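Putative acetyl/propionyl-CoA carboxylase, alpha subunit (PDB 2O1Q) is a zinc-binding cupin of the ChrR-like family, probably an oxidoreductase related to acetylacetone dioxygenase. Local coordinates at residues Met75-Gly80 and Asp103-Pro108; Pro65-Leu70 and Pro91-Glu96. All coordinates share one frame; numbering follows the deposited sequence. Where two conformers were deposited one is given.

Overall arrangement
Both contacts join antiparallel strands of the cupin fold, and their centres lie about 13 Å apart. Contact 2 is buried: strand 92-96 pairs along its length with strand 66-71 at one end of the chain's six-stranded sheet, and a second subunit continues that sheet. Contact 1 is partly buried and shorter, bringing the end of strand 74-77 against the weakly bonded strand 106-107, with waters and acidic side chains on its outer side. Strands 66-71 and 74-77 follow one another in the chain, and the contacts touch: M75 CE packs on Y68 CZ at 3.3 Å, and R78 makes a salt bridge to E96. Contact 2 is held mainly by regular backbone bonds; contact 1 has one bonded pair, supplemented by waters and the M75-F107 packing.

Contact 1: residues Met75-Gly80 and Asp103-Pro108; sequences MDVRGG and DKTEFP. With ACT (acetate ion), chain G.
The F107 ring is approached obliquely by M75: M75 CG comes within 3.2 Å of F107 CE1, and the selenium of this selenomethionine stands 4.4 Å from the ring centroid, a Met-aromatic contact. With CG anti to the backbone N (chi1 -179°), the M75 chain runs alongside F107 in the same direction. Beyond the segments, F107 meets the ring of F113. The backbones join through one antiparallel hydrogen-bonded pair: D76 N gives to E106 O at 2.9 Å, and E106 N returns a bond to D76 O. On the outer side, D76 and E106 bring their carboxylates together, D76 OD2 lying 4.4 Å from E106 OE2, and one water donates to both oxygens; D76 OD1 is held by T87. T105 OG1 donates to ACT O, of an acetate probably from the crystallisation liquor, at 2.8 Å, and accepts from a water that in turn accepts from R78 N, at the type I' turn V77-G80. The T105 side chain lies about 4 Å from the zinc, which H60, H62 and H102 bind. The closeness of the two acids may raise the proton affinity of one, though the donating water and T87 probably offset this.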
HETATM    1  N   MSE A  75     -20.763 -15.495   9.479  1.00 16.50           N
HETATM    2  CA  MSE A  75     -20.825 -14.663   8.264  1.00 13.82           C
HETATM    3  C   MSE A  75     -20.585 -15.531   7.021  1.00 18.29           C
HETATM    4  O   MSE A  75     -19.530 -16.165   6.870  1.00 17.34           O
HETATM    5  CB  MSE A  75     -19.793 -13.523   8.393  1.00 15.74           C
HETATM    6  CG  MSE A  75     -19.794 -12.581   7.187  1.00 17.09           C
HETATM    7 SE   MSE A  75     -18.501 -11.182   7.305  0.75 19.62          SE
HETATM    8  CE  MSE A  75     -16.963 -12.263   7.203  1.00 20.16           C
ATOM      9  N   ASP A  76     -21.549 -15.500   6.125  1.00 20.13           N
ATOM     10  CA  ASP A  76     -21.371 -16.053   4.820  1.00 19.54           C
ATOM     11  C   ASP A  76     -20.824 -15.016   3.807  1.00 21.16           C
ATOM     12  O   ASP A  76     -21.433 -13.993   3.553  1.00 21.86           O
ATOM     13  CB  ASP A  76     -22.702 -16.626   4.329  1.00 21.85           C
ATOM     14  CG  ASP A  76     -22.975 -18.038   4.839  1.00 27.10           C
ATOM     15  OD1 ASP A  76     -22.069 -18.680   5.439  1.00 27.89           O
ATOM     16  OD2 ASP A  76     -24.117 -18.500   4.624  1.00 40.41           O
ATOM     17  N   VAL A  77     -19.657 -15.326   3.254  0.50 21.33           N
ATOM     18  CA  VAL A  77     -18.955 -14.510   2.254  0.50 20.03           C
ATOM     19  C   VAL A  77     -18.817 -15.317   0.958  0.50 22.29           C
ATOM     20  O   VAL A  77     -18.617 -16.526   0.978  0.50 23.65           O
ATOM     21  CB  VAL A  77     -17.555 -14.065   2.747  0.50 24.42           C
ATOM     22  CG1 VAL A  77     -17.130 -12.781   2.026  0.50 25.86           C
ATOM     23  CG2 VAL A  77     -17.524 -13.876   4.276  0.50 20.63           C
ATOM     24  N   ARG A  78     -18.929 -14.626  -0.169  1.00 22.33           N
ATOM     25  CA  ARG A  78     -18.876 -15.249  -1.487  1.00 23.42           C
ATOM     26  C   ARG A  78     -19.814 -16.448  -1.616  1.00 22.63           C
ATOM     27  O   ARG A  78     -19.475 -17.445  -2.291  1.00 19.51           O
ATOM     28  CB  ARG A  78     -17.422 -15.590  -1.857  1.00 21.93           C
ATOM     29  CG  ARG A  78     -16.609 -14.356  -2.157  1.00 24.89           C
ATOM     30  CD  ARG A  78     -15.099 -14.582  -2.276  1.00 25.81           C
ATOM     31  NE  ARG A  78     -14.523 -14.768  -0.926  1.00 24.81           N
ATOM     32  CZ  ARG A  78     -14.166 -15.928  -0.404  1.00 25.23           C
ATOM     33  NH1 ARG A  78     -14.314 -17.057  -1.066  1.00 23.68           N
ATOM     34  NH2 ARG A  78     -13.678 -15.968   0.813  1.00 24.52           N
ATOM     35  N   GLY A  79     -20.994 -16.371  -0.981  1.00 20.61           N
ATOM     36  CA  GLY A  79     -21.941 -17.482  -0.982  1.00 23.20           C
ATOM     37  C   GLY A  79     -21.931 -18.461   0.195  1.00 22.78           C
ATOM     38  O   GLY A  79     -22.909 -19.179   0.421  1.00 21.94           O
ATOM     39  N   GLY A  80     -20.885 -18.451   1.004  1.00 21.06           N
ATOM     40  CA  GLY A  80     -20.806 -19.362   2.106  1.00 21.32           C
ATOM     41  C   GLY A  80     -20.088 -20.596   1.658  1.00 25.26           C
ATOM     42  O   GLY A  80     -19.922 -20.839   0.455  1.00 23.71           O
ATOM     43  N   ASP A 103     -21.489 -10.447  -3.555  1.00 17.26           N
ATOM     44  CA  ASP A 103     -22.901 -10.217  -3.959  1.00 17.75           C
ATOM     45  C   ASP A 103     -23.855 -10.030  -2.797  1.00 16.42           C
ATOM     46  O   ASP A 103     -24.740  -9.162  -2.841  1.00 18.47           O
ATOM     47  CB  ASP A 103     -23.411 -11.381  -4.822  1.00 18.51           C
ATOM     48  CG  ASP A 103     -22.789 -11.401  -6.174  1.00 29.96           C
ATOM     49  OD1 ASP A 103     -21.992 -10.507  -6.513  1.00 28.12           O
ATOM     50  OD2 ASP A 103     -23.111 -12.345  -6.904  1.00 35.23           O
ATOM     51  N   LYS A 104     -23.676 -10.796  -1.743  1.00 16.56           N
ATOM     52  CA  LYS A 104     -24.518 -10.701  -0.565  1.00 19.37           C
ATOM     53  C   LYS A 104     -23.817 -11.311   0.635  1.00 18.07           C
ATOM     54  O   LYS A 104     -24.093 -12.437   1.056  1.00 19.60           O
ATOM     55  CB  LYS A 104     -25.881 -11.362  -0.787  1.00 18.65           C
ATOM     56  CG  LYS A 104     -26.874 -11.065   0.336  1.00 20.95           C
ATOM     57  CD  LYS A 104     -28.245 -11.636   0.021  1.00 21.17           C
ATOM     58  CE  LYS A 104     -29.235 -11.154   1.061  1.00 23.40           C
ATOM     59  NZ  LYS A 104     -30.567 -11.823   0.927  1.00 29.23           N
ATOM     60  N   THR A 105     -22.931 -10.538   1.229  1.00 15.96           N
ATOM     61  CA  THR A 105     -22.334 -10.903   2.466  1.00 14.07           C
ATOM     62  C   THR A 105     -23.431 -10.812   3.478  1.00 14.23           C
ATOM     63  O   THR A 105     -24.112  -9.803   3.551  1.00 18.20           O
ATOM     64  CB  THR A 105     -21.200 -10.005   2.845  1.00 16.28           C
ATOM     65  OG1 THR A 105     -20.149 -10.140   1.865  1.00 21.41           O
ATOM     66  CG2 THR A 105     -20.625 -10.354   4.266  1.00 18.73           C
ATOM     67  N   GLU A 106     -23.608 -11.866   4.246  1.00 16.76           N
ATOM     68  CA  GLU A 106     -24.757 -11.942   5.155  1.00 15.38           C
ATOM     69  C   GLU A 106     -24.386 -12.644   6.447  1.00 16.66           C
ATOM     70  O   GLU A 106     -23.409 -13.373   6.519  1.00 16.48           O
ATOM     71  CB  GLU A 106     -25.959 -12.545   4.444  1.00 17.39           C
ATOM     72  CG  GLU A 106     -25.824 -13.960   4.065  1.00 19.17           C
ATOM     73  CD  GLU A 106     -27.039 -14.465   3.319  1.00 23.71           C
ATOM     74  OE1 GLU A 106     -27.865 -13.699   2.760  1.00 24.60           O
ATOM     75  OE2 GLU A 106     -27.156 -15.670   3.297  1.00 27.94           O
ATOM     76  N   PHE A 107     -25.259 -12.479   7.418  1.00 15.60           N
ATOM     77  CA  PHE A 107     -25.039 -12.831   8.817  1.00 14.78           C
ATOM     78  C   PHE A 107     -26.155 -13.690   9.345  1.00 15.33           C
ATOM     79  O   PHE A 107     -27.165 -13.223   9.820  1.00 15.27           O
ATOM     80  CB  PHE A 107     -24.852 -11.540   9.584  1.00 15.92           C
ATOM     81  CG  PHE A 107     -23.702 -10.752   9.079  1.00 13.94           C
ATOM     82  CD1 PHE A 107     -22.430 -11.030   9.526  1.00 15.55           C
ATOM     83  CD2 PHE A 107     -23.877  -9.798   8.070  1.00 14.33           C
ATOM     84  CE1 PHE A 107     -21.327 -10.339   8.960  1.00 17.38           C
ATOM     85  CE2 PHE A 107     -22.823  -9.148   7.536  1.00 18.16           C
ATOM     86  CZ  PHE A 107     -21.537  -9.419   8.003  1.00 17.52           C
ATOM     87  N   PRO A 108     -26.019 -15.009   9.194  1.00 16.00           N
ATOM     88  CA  PRO A 108     -26.993 -15.959   9.712  1.00 16.90           C
ATOM     89  C   PRO A 108     -27.217 -15.867  11.195  1.00 14.76           C
ATOM     90  O   PRO A 108     -28.329 -16.106  11.661  1.00 16.07           O
ATOM     91  CB  PRO A 108     -26.381 -17.311   9.367  1.00 19.30           C
ATOM     92  CG  PRO A 108     -25.190 -17.076   8.619  1.00 21.83           C
ATOM     93  CD  PRO A 108     -24.940 -15.665   8.452  1.00 17.65           C
TER
HETATM   94  C   ACT G 149     -17.791  -7.518   3.199  0.50 17.39           C
HETATM   95  O   ACT G 149     -18.643  -7.827   2.340  0.50 12.63           O
HETATM   96  OXT ACT G 149     -16.753  -7.030   2.695  0.50 12.73           O
HETATM   97  CH3 ACT G 149     -17.910  -7.701   4.689  0.50 19.54           C
HETATM   98  O   HOH W   1     -22.532 -14.803   1.013  1.00 23.68           O
HETATM   99  O   HOH W   2     -26.354 -17.395   5.690  1.00 27.77           O
HETATM  100  O   HOH W   3     -20.112 -12.079  -0.170  1.00 17.60           O

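Contact 2: residues Pro65-Leu70 and Pro91-Glu96; sequences PGEYFL and PGYGYE
P65 lays CB against the hydroxyl end of Y95, 3.6 Å from Y95 OH. At G66 the antiparallel pairing begins: G66 N and O bond to O and N of E96, the return bond from E96 N to G66 O spanning 2.8 Å. E67 turns to the side of the sheet where Y93 and Y95 stand. Its OE1 accepts a hydrogen bond from Y93 OH at 2.6 Å, from above the carboxylate plane, which is 88° from the ring plane, while T46 of a second subunit also bonds OE1; E67 CG meets the edge of Y95. Within the chain, strand 92-96 is the outermost strand of the cupin sheet, and Y93-Y95 pair with a strand of that second subunit. Y68 swings CG between the backbone N and carbonyl carbon (chi1 69°), folding its ring over G94; without a side chain, G94 lets the ring lie directly on its backbone, CA 3.6 Å from the centroid in a CH-pi contact. Beside it, E96 OE2 bonds R78 and OE1 hydrogen-bonds H102 NE2, a second-shell contact to a zinc ligand. F69 sets its ring edge toward G92 O and P91 CB. L70 N donates to G92 O at 2.8 Å and G92 N to L70 O.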
ATOM      1  N   PRO A  65      -7.313  -5.070  -1.421  1.00 17.27           N
ATOM      2  CA  PRO A  65      -7.439  -6.057  -0.402  1.00 16.89           C
ATOM      3  C   PRO A  65      -8.114  -5.561   0.877  1.00 16.02           C
ATOM      4  O   PRO A  65      -7.895  -4.441   1.333  1.00 17.73           O
ATOM      5  CB  PRO A  65      -5.970  -6.493  -0.210  1.00 19.32           C
ATOM      6  CG  PRO A  65      -5.204  -5.359  -0.477  1.00 17.28           C
ATOM      7  CD  PRO A  65      -5.909  -4.695  -1.656  1.00 19.05           C
ATOM      8  N   GLY A  66      -8.848  -6.470   1.486  1.00 17.44           N
ATOM      9  CA  GLY A  66      -9.461  -6.245   2.776  1.00 17.45           C
ATOM     10  C   GLY A  66      -9.236  -7.440   3.649  1.00 18.64           C
ATOM     11  O   GLY A  66      -9.087  -8.545   3.155  1.00 16.87           O
ATOM     12  N   GLU A  67      -9.189  -7.217   4.961  1.00 15.41           N
ATOM     13  CA  GLU A  67      -8.942  -8.299   5.926  1.00 16.81           C
ATOM     14  C   GLU A  67      -9.895  -8.139   7.098  1.00 15.88           C
ATOM     15  O   GLU A  67     -10.057  -7.003   7.624  1.00 16.13           O
ATOM     16  CB  GLU A  67      -7.519  -8.199   6.452  1.00 17.34           C
ATOM     17  CG  GLU A  67      -6.507  -8.383   5.423  1.00 19.58           C
ATOM     18  CD  GLU A  67      -5.092  -8.389   5.995  1.00 23.58           C
ATOM     19  OE1 GLU A  67      -4.781  -9.214   6.889  1.00 17.66           O
ATOM     20  OE2 GLU A  67      -4.251  -7.660   5.435  1.00 23.73           O
ATOM     21  N   TYR A  68     -10.531  -9.208   7.529  1.00 16.13           N
ATOM     22  CA  TYR A  68     -11.454  -9.161   8.612  1.00 14.75           C
ATOM     23  C   TYR A  68     -11.135 -10.142   9.719  1.00 12.14           C
ATOM     24  O   TYR A  68     -10.496 -11.164   9.469  1.00 15.37           O
ATOM     25  CB  TYR A  68     -12.897  -9.364   8.151  1.00 15.76           C
ATOM     26  CG  TYR A  68     -13.229 -10.754   7.652  1.00 15.62           C
ATOM     27  CD1 TYR A  68     -13.473 -11.777   8.555  1.00 17.97           C
ATOM     28  CD2 TYR A  68     -13.320 -11.027   6.289  1.00 17.10           C
ATOM     29  CE1 TYR A  68     -13.744 -13.060   8.096  1.00 17.24           C
ATOM     30  CE2 TYR A  68     -13.632 -12.316   5.845  1.00 16.07           C
ATOM     31  CZ  TYR A  68     -13.859 -13.321   6.783  1.00 17.14           C
ATOM     32  OH  TYR A  68     -14.098 -14.612   6.322  1.00 19.22           O
ATOM     33  N   PHE A  69     -11.590  -9.775  10.908  1.00 16.26           N
ATOM     34  CA  PHE A  69     -11.588 -10.569  12.110  1.00 15.59           C
ATOM     35  C   PHE A  69     -13.024 -10.597  12.629  1.00 15.58           C
ATOM     36  O   PHE A  69     -13.561  -9.594  13.136  1.00 16.18           O
ATOM     37  CB  PHE A  69     -10.633  -9.979  13.114  1.00 15.51           C
ATOM     38  CG  PHE A  69     -10.509 -10.720  14.429  1.00 16.32           C
ATOM     39  CD1 PHE A  69     -11.005 -11.997  14.673  1.00 17.79           C
ATOM     40  CD2 PHE A  69      -9.866 -10.074  15.474  1.00 20.27           C
ATOM     41  CE1 PHE A  69     -10.848 -12.584  15.931  1.00 18.51           C
ATOM     42  CE2 PHE A  69      -9.701 -10.655  16.687  1.00 21.23           C
ATOM     43  CZ  PHE A  69     -10.173 -11.909  16.929  1.00 18.18           C
ATOM     44  N   LEU A  70     -13.690 -11.704  12.376  1.00 16.87           N
ATOM     45  CA  LEU A  70     -15.044 -11.981  12.901  1.00 14.62           C
ATOM     46  C   LEU A  70     -14.907 -12.410  14.327  1.00 15.24           C
ATOM     47  O   LEU A  70     -14.378 -13.507  14.603  1.00 16.49           O
ATOM     48  CB  LEU A  70     -15.735 -13.041  12.107  1.00 16.91           C
ATOM     49  CG  LEU A  70     -17.152 -13.519  12.405  1.00 18.81           C
ATOM     50  CD1 LEU A  70     -18.061 -12.363  11.980  1.00 15.48           C
ATOM     51  CD2 LEU A  70     -17.455 -14.854  11.712  1.00 18.87           C
ATOM     52  N   PRO A  91     -14.067 -17.484  16.374  1.00 18.85           N
ATOM     53  CA  PRO A  91     -13.122 -16.528  15.842  1.00 18.54           C
ATOM     54  C   PRO A  91     -12.621 -16.880  14.444  1.00 17.74           C
ATOM     55  O   PRO A  91     -11.965 -17.909  14.214  1.00 16.36           O
ATOM     56  CB  PRO A  91     -12.028 -16.554  16.906  1.00 18.66           C
ATOM     57  CG  PRO A  91     -11.959 -17.922  17.320  1.00 18.56           C
ATOM     58  CD  PRO A  91     -13.388 -18.436  17.277  1.00 19.03           C
ATOM     59  N   GLY A  92     -12.896 -16.004  13.480  1.00 18.93           N
ATOM     60  CA  GLY A  92     -12.496 -16.249  12.085  1.00 16.75           C
ATOM     61  C   GLY A  92     -11.761 -15.076  11.486  1.00 18.02           C
ATOM     62  O   GLY A  92     -12.126 -13.915  11.752  1.00 18.31           O
ATOM     63  N   TYR A  93     -10.761 -15.376  10.652  1.00 15.88           N
ATOM     64  CA  TYR A  93      -9.981 -14.377   9.907  1.00 15.12           C
ATOM     65  C   TYR A  93     -10.212 -14.621   8.413  1.00 16.15           C
ATOM     66  O   TYR A  93     -10.244 -15.765   7.979  1.00 15.66           O
ATOM     67  CB  TYR A  93      -8.492 -14.487  10.210  1.00 16.07           C
ATOM     68  CG  TYR A  93      -7.661 -13.736   9.201  1.00 15.81           C
ATOM     69  CD1 TYR A  93      -7.429 -12.385   9.346  1.00 14.75           C
ATOM     70  CD2 TYR A  93      -7.177 -14.354   8.058  1.00 13.57           C
ATOM     71  CE1 TYR A  93      -6.737 -11.686   8.336  1.00 15.46           C
ATOM     72  CE2 TYR A  93      -6.534 -13.667   7.055  1.00 17.02           C
ATOM     73  CZ  TYR A  93      -6.306 -12.327   7.190  1.00 13.16           C
ATOM     74  OH  TYR A  93      -5.662 -11.579   6.222  1.00 16.68           O
ATOM     75  N   GLY A  94     -10.354 -13.565   7.621  1.00 16.21           N
ATOM     76  CA  GLY A  94     -10.444 -13.675   6.190  1.00 15.99           C
ATOM     77  C   GLY A  94      -9.622 -12.647   5.467  1.00 17.30           C
ATOM     78  O   GLY A  94      -9.536 -11.501   5.933  1.00 15.59           O
ATOM     79  N   TYR A  95      -9.094 -13.036   4.329  1.00 17.36           N
ATOM     80  CA  TYR A  95      -8.401 -12.130   3.412  1.00 15.43           C
ATOM     81  C   TYR A  95      -9.254 -12.108   2.173  1.00 17.51           C
ATOM     82  O   TYR A  95      -9.408 -13.169   1.525  1.00 16.29           O
ATOM     83  CB  TYR A  95      -7.034 -12.695   3.071  1.00 14.22           C
ATOM     84  CG  TYR A  95      -6.222 -11.838   2.129  1.00 16.46           C
ATOM     85  CD1 TYR A  95      -5.658 -10.636   2.544  1.00 14.89           C
ATOM     86  CD2 TYR A  95      -6.075 -12.196   0.802  1.00 20.42           C
ATOM     87  CE1 TYR A  95      -4.951  -9.821   1.667  1.00 18.74           C
ATOM     88  CE2 TYR A  95      -5.325 -11.434  -0.058  1.00 18.56           C
ATOM     89  CZ  TYR A  95      -4.800 -10.221   0.372  1.00 19.02           C
ATOM     90  OH  TYR A  95      -4.008  -9.460  -0.489  1.00 17.38           O
ATOM     91  N   GLU A  96      -9.820 -10.937   1.883  1.00 17.62           N
ATOM     92  CA  GLU A  96     -10.657 -10.735   0.701  1.00 19.22           C
ATOM     93  C   GLU A  96      -9.818  -9.930  -0.282  1.00 16.61           C
ATOM     94  O   GLU A  96      -9.555  -8.771  -0.055  1.00 17.39           O
ATOM     95  CB  GLU A  96     -11.997 -10.112   1.107  1.00 19.56           C
ATOM     96  CG  GLU A  96     -12.865 -11.107   2.058  1.00 19.87           C
ATOM     97  CD  GLU A  96     -13.321 -12.483   1.421  1.00 18.01           C
ATOM     98  OE1 GLU A  96     -13.737 -12.336   0.226  1.00 20.67           O
ATOM     99  OE2 GLU A  96     -13.285 -13.727   1.953  1.00 20.12           O
TER
HETATM  100  O   HOH W   4     -12.626 -15.000   3.921  1.00 21.88           O